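Local coordinates for ferredoxin component of carbazole 1,9a-dioxygenase (PDB 3GCE), which probably carries electrons through its Rieske-type [2Fe-2S] cluster to the terminal oxygenase of carbazole 1,9a-dioxygenase, at residues A[37-41]-A[63-68]. Coordinates in Å, arbitrary orientation, origin at the centre of the assembly. Numbering follows the deposited sequence.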
# COMPACT_ATOMS: atom_id res chain seq x y z
N VAL A 37 -3.26 0.62 0.99
CA VAL A 37 -3.89 -0.09 -0.11
C VAL A 37 -4.13 0.91 -1.23
O VAL A 37 -4.55 2.04 -0.96
CB VAL A 37 -5.19 -0.80 0.40
CG1 VAL A 37 -5.97 -1.44 -0.74
CG2 VAL A 37 -4.80 -1.88 1.39
N VAL A 38 -3.81 0.51 -2.47
CA VAL A 38 -4.02 1.36 -3.62
C VAL A 38 -4.44 0.54 -4.85
O VAL A 38 -3.91 -0.54 -5.11
CB VAL A 38 -2.75 2.24 -3.91
CG1 VAL A 38 -1.58 1.39 -4.40
CG2 VAL A 38 -3.08 3.39 -4.88
N ARG A 39 -5.44 1.05 -5.57
CA ARG A 39 -5.92 0.47 -6.82
C ARG A 39 -5.17 1.10 -7.99
O ARG A 39 -4.95 2.32 -8.01
CB ARG A 39 -7.39 0.78 -7.03
CG ARG A 39 -8.41 -0.11 -6.35
CD ARG A 39 -9.85 0.29 -6.83
NE ARG A 39 -10.11 -0.02 -8.24
CZ ARG A 39 -11.22 0.32 -8.91
NH1 ARG A 39 -12.19 1.02 -8.34
NH2 ARG A 39 -11.35 -0.04 -10.18
N ASP A 40 -4.78 0.27 -8.94
CA ASP A 40 -4.35 0.73 -10.25
C ASP A 40 -5.10 -0.13 -11.27
O ASP A 40 -5.01 -1.37 -11.23
CB ASP A 40 -2.83 0.55 -10.40
CG ASP A 40 -2.31 1.08 -11.75
OD1 ASP A 40 -2.43 2.29 -12.01
OD2 ASP A 40 -1.80 0.26 -12.54
N GLY A 41 -5.85 0.49 -12.18
CA GLY A 41 -6.70 -0.28 -13.09
C GLY A 41 -7.62 -1.12 -12.24
O GLY A 41 -8.28 -0.59 -11.35
N PHE A 63 0.94 8.87 -5.06
CA PHE A 63 1.03 7.64 -5.84
C PHE A 63 1.31 7.95 -7.31
O PHE A 63 0.64 8.78 -7.90
CB PHE A 63 -0.23 6.77 -5.66
CG PHE A 63 -0.20 5.49 -6.45
CD1 PHE A 63 0.69 4.47 -6.12
CD2 PHE A 63 -1.07 5.29 -7.51
CE1 PHE A 63 0.71 3.27 -6.84
CE2 PHE A 63 -1.07 4.09 -8.25
CZ PHE A 63 -0.18 3.09 -7.90
N HIS A 64 2.30 7.25 -7.87
CA HIS A 64 2.71 7.41 -9.24
C HIS A 64 2.28 6.17 -10.00
O HIS A 64 2.97 5.15 -9.99
CB HIS A 64 4.24 7.61 -9.34
CG HIS A 64 4.72 8.84 -8.63
ND1 HIS A 64 4.88 10.05 -9.27
CD2 HIS A 64 5.05 9.05 -7.34
CE1 HIS A 64 5.27 10.96 -8.39
NE2 HIS A 64 5.38 10.38 -7.21
N ALA A 65 1.11 6.26 -10.65
CA ALA A 65 0.53 5.10 -11.34
C ALA A 65 1.43 4.58 -12.45
O ALA A 65 1.51 3.38 -12.66
CB ALA A 65 -0.88 5.41 -11.86
N GLU A 66 2.15 5.47 -13.13
CA GLU A 66 2.95 5.09 -14.30
C GLU A 66 4.08 4.16 -13.92
O GLU A 66 4.47 3.30 -14.71
CB GLU A 66 3.56 6.32 -14.98
CG GLU A 66 3.12 7.66 -14.41
CD GLU A 66 3.80 8.07 -13.07
OE1 GLU A 66 4.85 7.46 -12.76
OE2 GLU A 66 3.29 8.96 -12.34
N SER A 67 4.65 4.37 -12.73
CA SER A 67 5.77 3.59 -12.25
C SER A 67 5.42 2.67 -11.07
O SER A 67 6.29 1.95 -10.58
CB SER A 67 6.94 4.53 -11.89
OG SER A 67 6.63 5.34 -10.77
N LEU A 68 4.15 2.69 -10.64
CA LEU A 68 3.64 1.89 -9.49
C LEU A 68 4.46 2.11 -8.21
O LEU A 68 4.84 1.15 -7.50
CB LEU A 68 3.48 0.38 -9.84
CG LEU A 68 2.40 0.02 -10.89
CD1 LEU A 68 2.48 -1.42 -11.31
CD2 LEU A 68 0.95 0.36 -10.43
O HOH W 1 0.25 1.55 -14.27
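Residues 37-41 form the end of strand 33-40 and the start of the turn after it; residues 63-68 leave strand 62-64 and curl through a tight turn. The backbones run side by side without pairing: CA of Val38 is 8.4 Å from CA of Phe63, and CA of Asp40 is 6.6 Å from CA of Ala65, so side chains fill the gap. In the turn, weak backbone hydrogen bonds join Ser67 N to His64 O (3.3 Å) and Leu68 N to Ala65 O (3.4 Å).

Val38 and Asp40 both point toward 63-68. Val38 CG2 sits over one face of the Phe63 ring, 3.8 Å from its centroid and 10° off the ring normal, a CH-pi contact. Asp40 OD1 lies at the edge of the same ring, 4.4 Å from Phe63 CE2, and the carboxylate packs on aliphatic groups, with OD1 3.5 Å from Ala65 CB and OD2 3.5 Å from Leu68 CD2. A water joins the segments by donating to Asp40 OD2 (3.0 Å) and to Ala65 O (2.7 Å), giving the acid a polar partner. Arg39 points away and donates a hydrogen bond from NH1 to Leu20 O.

The contact links two sheets of the Rieske domain: 37-41 lies on the central strand of the sheet 26-30, 33-40, 43-48, while 63-68 belongs to the hairpin of 62-64 and 69-71 in the four-stranded sheet of the cluster-binding part. Phe63 also touches Pro25 and Val81, and its side chain is about 11 Å from that of the cluster ligand Cys72. Tyr45 on neighbouring strand 43-48 touches both Asp40 and Leu68.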